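Local coordinates for acetylornithine aminotransferase (Aquifex aeolicus, PDB 2EH6), which transfers the amino group of N(2)-acetyl-L-ornithine to 2-oxoglutarate, a pyridoxal-phosphate-dependent reversible step of arginine biosynthesis, at residues K48-E51 / A52-Q56; K108-D112 / K113-K117; G281-V284 / V285-E289. All blocks are in the same frame, centred on the assembly; numbering follows the deposited sequence.

Contact 1: residues K48-E51 / A52-Q56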
# COMPACT_ATOMS: atom_id res chain seq x y z
N LYS A 48 16.49 18.69 -6.12
CA LYS A 48 16.28 17.83 -7.28
C LYS A 48 14.97 17.05 -7.18
O LYS A 48 14.24 16.91 -8.17
CB LYS A 48 17.45 16.87 -7.46
CG LYS A 48 17.38 16.06 -8.75
CD LYS A 48 18.58 15.12 -8.87
CE LYS A 48 18.56 14.36 -10.19
NZ LYS A 48 19.78 13.52 -10.35
N LEU A 49 14.66 16.55 -5.99
CA LEU A 49 13.43 15.79 -5.80
C LEU A 49 12.21 16.69 -5.97
O LEU A 49 11.29 16.37 -6.72
CB LEU A 49 13.43 15.13 -4.42
CG LEU A 49 12.20 14.27 -4.08
CD1 LEU A 49 12.00 13.23 -5.16
CD2 LEU A 49 12.37 13.60 -2.71
N THR A 50 12.20 17.82 -5.28
CA THR A 50 11.09 18.76 -5.35
C THR A 50 10.77 19.21 -6.77
O THR A 50 9.60 19.21 -7.17
CB THR A 50 11.38 20.02 -4.51
OG1 THR A 50 11.44 19.66 -3.13
CG2 THR A 50 10.29 21.05 -4.70
N GLU A 51 11.79 19.61 -7.51
CA GLU A 51 11.56 20.08 -8.87
C GLU A 51 11.01 18.98 -9.78
O GLU A 51 10.14 19.23 -10.60
CB GLU A 51 12.86 20.66 -9.46
CG GLU A 51 13.42 21.83 -8.63
CD GLU A 51 12.36 22.87 -8.25
OE1 GLU A 51 11.69 23.42 -9.16
OE2 GLU A 51 12.19 23.13 -7.04
N ALA A 52 11.50 17.75 -9.61
CA ALA A 52 11.02 16.63 -10.41
C ALA A 52 9.56 16.30 -10.10
O ALA A 52 8.77 16.03 -11.00
CB ALA A 52 11.89 15.41 -10.17
N LEU A 53 9.20 16.33 -8.82
CA LEU A 53 7.83 16.01 -8.42
C LEU A 53 6.85 17.08 -8.89
O LEU A 53 5.78 16.76 -9.40
CB LEU A 53 7.75 15.82 -6.90
CG LEU A 53 8.57 14.67 -6.29
CD1 LEU A 53 8.32 14.60 -4.79
CD2 LEU A 53 8.17 13.35 -6.95
N LYS A 54 7.23 18.35 -8.73
CA LYS A 54 6.36 19.44 -9.17
C LYS A 54 6.11 19.34 -10.66
O LYS A 54 4.99 19.56 -11.13
CB LYS A 54 7.00 20.79 -8.82
CG LYS A 54 6.93 21.11 -7.33
CD LYS A 54 7.82 22.28 -6.96
CE LYS A 54 7.44 23.54 -7.69
NZ LYS A 54 8.30 24.67 -7.27
N GLU A 55 7.14 18.98 -11.42
CA GLU A 55 7.01 18.85 -12.86
C GLU A 55 6.07 17.68 -13.18
O GLU A 55 5.23 17.78 -14.07
CB GLU A 55 8.40 18.61 -13.48
CG GLU A 55 8.59 19.17 -14.89
CD GLU A 55 8.35 18.15 -15.99
OE1 GLU A 55 8.80 16.99 -15.83
OE2 GLU A 55 7.72 18.50 -17.01
N GLN A 56 6.21 16.58 -12.44
CA GLN A 56 5.38 15.40 -12.68
C GLN A 56 3.92 15.66 -12.32
O GLN A 56 3.01 15.28 -13.06
CB GLN A 56 5.90 14.21 -11.87
CG GLN A 56 5.28 12.87 -12.26
CD GLN A 56 5.43 12.58 -13.75
OE1 GLN A 56 6.55 12.52 -14.26
NE2 GLN A 56 4.32 12.41 -14.44

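Contact 2: residues K108-D112 / K113-K117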
# COMPACT_ATOMS: atom_id res chain seq x y z
N LYS A 108 3.94 -19.49 -5.69
CA LYS A 108 3.56 -19.82 -7.06
C LYS A 108 4.75 -20.40 -7.83
O LYS A 108 4.57 -21.28 -8.68
CB LYS A 108 3.01 -18.60 -7.79
CG LYS A 108 2.49 -18.94 -9.17
CD LYS A 108 1.59 -17.87 -9.73
CE LYS A 108 1.05 -18.29 -11.08
NZ LYS A 108 2.15 -18.55 -12.05
N TYR A 109 5.95 -19.92 -7.51
CA TYR A 109 7.16 -20.41 -8.17
C TYR A 109 7.24 -21.93 -8.10
O TYR A 109 7.40 -22.60 -9.12
CB TYR A 109 8.39 -19.81 -7.49
CG TYR A 109 9.70 -20.38 -7.99
CD1 TYR A 109 10.14 -20.14 -9.29
CD2 TYR A 109 10.50 -21.15 -7.15
CE1 TYR A 109 11.35 -20.66 -9.74
CE2 TYR A 109 11.72 -21.67 -7.59
CZ TYR A 109 12.13 -21.42 -8.89
OH TYR A 109 13.33 -21.93 -9.33
N TRP A 110 7.13 -22.47 -6.89
CA TRP A 110 7.20 -23.91 -6.67
C TRP A 110 6.01 -24.65 -7.26
O TRP A 110 6.14 -25.81 -7.66
CB TRP A 110 7.35 -24.22 -5.18
CG TRP A 110 8.66 -23.77 -4.62
CD1 TRP A 110 8.86 -22.84 -3.64
CD2 TRP A 110 9.96 -24.22 -5.01
NE1 TRP A 110 10.21 -22.68 -3.40
CE2 TRP A 110 10.90 -23.52 -4.23
CE3 TRP A 110 10.43 -25.16 -5.95
CZ2 TRP A 110 12.28 -23.72 -4.35
CZ3 TRP A 110 11.80 -25.36 -6.08
CH2 TRP A 110 12.71 -24.64 -5.28
N ARG A 111 4.85 -24.00 -7.30
CA ARG A 111 3.66 -24.61 -7.88
C ARG A 111 3.85 -24.77 -9.38
O ARG A 111 3.46 -25.79 -9.96
CB ARG A 111 2.42 -23.76 -7.60
CG ARG A 111 1.89 -23.87 -6.19
CD ARG A 111 1.11 -25.16 -5.99
NE ARG A 111 -0.22 -25.12 -6.61
CZ ARG A 111 -1.27 -24.50 -6.09
NH1 ARG A 111 -1.17 -23.88 -4.92
NH2 ARG A 111 -2.44 -24.51 -6.72
N ASP A 112 4.45 -23.77 -10.02
CA ASP A 112 4.70 -23.85 -11.45
C ASP A 112 5.66 -25.00 -11.79
O ASP A 112 5.67 -25.54 -12.89
CB ASP A 112 5.31 -22.53 -11.92
CG ASP A 112 4.29 -21.40 -11.82
OD1 ASP A 112 3.11 -21.67 -12.03
OD2 ASP A 112 4.69 -20.26 -11.57
N LYS A 113 6.52 -25.32 -10.80
CA LYS A 113 7.53 -26.36 -11.02
C LYS A 113 7.03 -27.75 -10.64
O LYS A 113 7.76 -28.73 -10.67
CB LYS A 113 8.75 -26.00 -10.17
CG LYS A 113 9.52 -24.80 -10.72
CD LYS A 113 11.00 -24.84 -10.34
CE LYS A 113 11.81 -23.76 -11.05
NZ LYS A 113 11.52 -23.79 -12.49
N GLY A 114 5.75 -27.80 -10.20
CA GLY A 114 5.15 -29.10 -9.89
C GLY A 114 5.44 -29.56 -8.45
O GLY A 114 5.18 -30.69 -8.07
N LYS A 115 6.01 -28.64 -7.65
CA LYS A 115 6.43 -29.04 -6.31
C LYS A 115 5.50 -28.51 -5.21
O LYS A 115 4.79 -27.53 -5.38
CB LYS A 115 7.86 -28.54 -6.08
CG LYS A 115 8.85 -29.19 -7.04
CD LYS A 115 10.30 -28.82 -6.72
CE LYS A 115 11.30 -29.48 -7.68
NZ LYS A 115 12.66 -29.06 -7.35
N ASN A 116 5.50 -29.19 -4.07
CA ASN A 116 4.64 -28.82 -2.95
C ASN A 116 5.38 -28.13 -1.81
O ASN A 116 5.50 -28.67 -0.71
CB ASN A 116 3.91 -30.06 -2.42
CG ASN A 116 2.99 -29.75 -1.26
OD1 ASN A 116 2.11 -28.88 -1.36
ND2 ASN A 116 3.17 -30.45 -0.15
N LYS A 117 5.89 -26.93 -2.08
CA LYS A 117 6.59 -26.15 -1.07
C LYS A 117 5.78 -24.89 -0.84
O LYS A 117 5.60 -24.09 -1.75
CB LYS A 117 7.99 -25.78 -1.56
CG LYS A 117 8.88 -26.97 -1.85
CD LYS A 117 10.27 -26.51 -2.23
CE LYS A 117 11.23 -27.67 -2.35
NZ LYS A 117 12.63 -27.20 -2.50

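Contact 3: residues G281-V284 / V285-E289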
# COMPACT_ATOMS: atom_id res chain seq x y z
N GLY A 281 11.45 7.73 -7.13
CA GLY A 281 12.43 6.66 -7.04
C GLY A 281 13.61 6.87 -7.98
O GLY A 281 14.74 6.56 -7.63
N THR A 282 13.34 7.38 -9.17
CA THR A 282 14.41 7.61 -10.14
C THR A 282 15.40 8.64 -9.61
O THR A 282 16.61 8.50 -9.77
CB THR A 282 13.84 8.09 -11.48
OG1 THR A 282 13.13 7.02 -12.11
CG2 THR A 282 14.96 8.55 -12.40
N VAL A 283 14.88 9.69 -8.98
CA VAL A 283 15.74 10.73 -8.43
C VAL A 283 16.54 10.18 -7.26
O VAL A 283 17.75 10.37 -7.17
CB VAL A 283 14.91 11.95 -7.95
CG1 VAL A 283 15.82 12.93 -7.23
CG2 VAL A 283 14.24 12.63 -9.13
N VAL A 284 15.86 9.49 -6.35
CA VAL A 284 16.51 8.92 -5.18
C VAL A 284 17.61 7.92 -5.54
O VAL A 284 18.71 7.97 -5.00
CB VAL A 284 15.48 8.23 -4.26
CG1 VAL A 284 16.20 7.48 -3.15
CG2 VAL A 284 14.54 9.27 -3.67
N VAL A 285 17.31 7.01 -6.45
CA VAL A 285 18.31 6.02 -6.84
C VAL A 285 19.57 6.66 -7.42
O VAL A 285 20.68 6.26 -7.07
CB VAL A 285 17.71 5.00 -7.82
CG1 VAL A 285 18.82 4.10 -8.37
CG2 VAL A 285 16.67 4.14 -7.08
N ASP A 286 19.41 7.66 -8.28
CA ASP A 286 20.57 8.33 -8.86
C ASP A 286 21.37 9.07 -7.80
O ASP A 286 22.60 8.99 -7.75
CB ASP A 286 20.15 9.31 -9.96
CG ASP A 286 19.65 8.62 -11.21
OD1 ASP A 286 19.95 7.42 -11.38
OD2 ASP A 286 18.98 9.29 -12.02
N GLU A 287 20.66 9.80 -6.93
CA GLU A 287 21.33 10.56 -5.88
C GLU A 287 21.99 9.67 -4.84
O GLU A 287 23.11 9.94 -4.40
CB GLU A 287 20.34 11.51 -5.20
CG GLU A 287 19.78 12.57 -6.13
CD GLU A 287 20.87 13.45 -6.72
OE1 GLU A 287 21.58 14.10 -5.94
OE2 GLU A 287 21.01 13.48 -7.96
N VAL A 288 21.30 8.61 -4.44
CA VAL A 288 21.81 7.70 -3.43
C VAL A 288 23.10 6.99 -3.84
O VAL A 288 24.01 6.86 -3.03
CB VAL A 288 20.75 6.64 -3.04
CG1 VAL A 288 21.40 5.50 -2.27
CG2 VAL A 288 19.67 7.29 -2.19
N GLU A 289 23.18 6.53 -5.08
CA GLU A 289 24.40 5.84 -5.48
C GLU A 289 25.61 6.77 -5.41
O GLU A 289 26.72 6.32 -5.20
CB GLU A 289 24.24 5.23 -6.88
CG GLU A 289 23.75 6.18 -7.94
CD GLU A 289 23.40 5.44 -9.22
OE1 GLU A 289 22.59 4.49 -9.15
OE2 GLU A 289 23.93 5.82 -10.29

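Contact 1: residues K48-E51 / A52-Q56
Leu49 and Leu53, one turn apart on helix 47-59, form the close-packed part of this local contact. The CD1 methyl of Leu49 reaches CG of Leu53 at 3.9 Å and comes equally near its CD1, so the two branched ends meet at a slant. Leu49 gets there because its CG lies anti to the backbone N (chi1 -179°), beside the carbonyl carbon, which sends the branch forward along the helix. Beneath them Leu53 N donates to Leu49 O at 3.0 Å. Both leucines are buried, and the dimer completes their cover: Leu61 of the second subunit packs on Leu49, and its Val57 on Leu53.

A quarter turn round, Thr50 and Lys54 lie side by side. The methyl CG2 of Thr50 touches CD of Lys54 at 3.6 Å, while CG of Lys54 settles over Thr50 O at 3.3 Å. Past CD the lysine bends at chi3 (60°), and its ammonium finds its salt-bridge partner in Glu58 of the second subunit. With an alanine here, that glutamate is likely to lose its positive mate and the Thr50 methyl its aliphatic neighbour.

The solvent side is looser. Glu51 is exposed and runs alongside Lys54, yet its OE1 stops 4.1 Å from NZ of Lys54, attraction at a distance and not a salt bridge. On the flank facing helix 275-308, by contrast, Lys48 and Glu55 make salt bridges to Glu287 and Arg279 of that helix.

Side chains paired from i to i+4 are what an alpha helix provides; here the helix lies at the homodimer interface of a class-III aminotransferase, between the partner subunit and helix 275-308.

Contact 2: residues K108-D112 / K113-K117
Lys117 lays its extended chain over one face of the Trp110 indole, and the aromatic contacts centre on this pair. Its CD stands 3.7 Å from the centroid of the five-membered ring, a CH-pi contact close to the ring normal. Further out, NZ comes to 4.0 Å from the centroid of the six-membered ring, 21° off the normal, which makes a cation-pi interaction. With CG of Trp110 beside the backbone N (chi1 -68°), the indole is clamped between this lysine and Tyr109, whose CD2 meets the reverse face at 3.7 Å above the plane. Lys115 adds an aliphatic touch, its CD approaching CE3 of Trp110 at 3.7 Å on a slant.

Backbone hydrogen bonds close the helix in a Schellman motif. Lys115 N donates to Trp110 O at 2.8 Å, and Gly114 N to Arg111 O at 3.1 Å; these are the 6→1 and 5→2 bonds that define the motif. Gly114 has positive phi (86°), where a beta carbon would be jammed against the carbonyl oxygen of Lys113, so glycine suits the turn. Lys113 N manages two weak bonds, to the carbonyls of Tyr109 and Trp110.

Charge pairing flanks the turn. Lys108 NZ bridges to Asp112 OD2 at 3.1 Å, on the syn lone pair, and Ser261 is a further partner of both groups. Arg111 instead makes a salt bridge with Glu148 of the second subunit.

In the fold, this is the end of helix 95-112 and the loop leading into strand 119-123. The indole N-H of Trp110 reaches Ala174 O on strand 173-178, both Tyr109 and Trp110 pack on Leu208 of strand 208-212, and Tyr109 also rests on helix 256-259.

Contact 3: residues G281-V284 / V285-E289
Val284 and Val288 stand one turn apart on helix 275-308, the long helix that, as in other fold-type I aminotransferases, runs from the large cofactor-binding domain toward the C-terminal small domain. This is a regular stretch of alpha helix, held by i to i+4 pairs, and its middle is well buried.

The two valines lie side by side and point the same way, with CG1 of Val284 against CG2 of Val288 at 3.6 Å. Val284 turns CG1 anti to the backbone N (chi1 172°), beside the carbonyl carbon, and this places the methyl next to the following turn. Ser41, in a loop, packs on Val284.

Another face is shared by Val283 and Glu287. CG1 of Val283 runs alongside the glutamate at 4.1 Å from its CG, a light touch, whereas the same CG presses on Val283 O at 3.2 Å. A bend at chi2 (-60°) then lifts the carboxylate off the helix, where OE1 is hydrogen-bonded to Tyr46 OH and OE2 turns to Lys48. Thus one side chain is aliphatic at its base and ionic at its end.

Towards helix 70-81, Thr282 and Asp286 are neighbours without a bond between their side chains. Asp286 OD2 lies 3.4 Å from Thr282 O, two acceptors with no bond between them, and Asp286 OD1 has a long, weak ion pair with Lys78. The hydroxyl of Thr282 bonds back to Cys278 O.

Gly281 offers its carbonyl oxygen to Val285: Val285 N donates to Gly281 O at 2.9 Å, while the methyl CG2 of Val285 rests against that same oxygen at 3.1 Å.

Contacts 1 and 3 belong to one structural unit, although far apart in sequence: their centres lie 13 Å apart, and helix 47-59 packs directly on helix 275-308. Lys48 NZ and Glu287 OE2 join them in a salt bridge of 2.7 Å, and Ala52 CB meets Val283 CG2 at 3.8 Å. Contact 3 is nearer the cofactor-attachment lysine, the side chain of Val284 being about 10 Å from that of Lys241, to which pyridoxal phosphate attaches, although it is not linked in this structure. Contact 2 stands apart, its centre 43 Å from that of contact 1 and 36 Å from that of contact 3; like contact 1, it touches the second subunit.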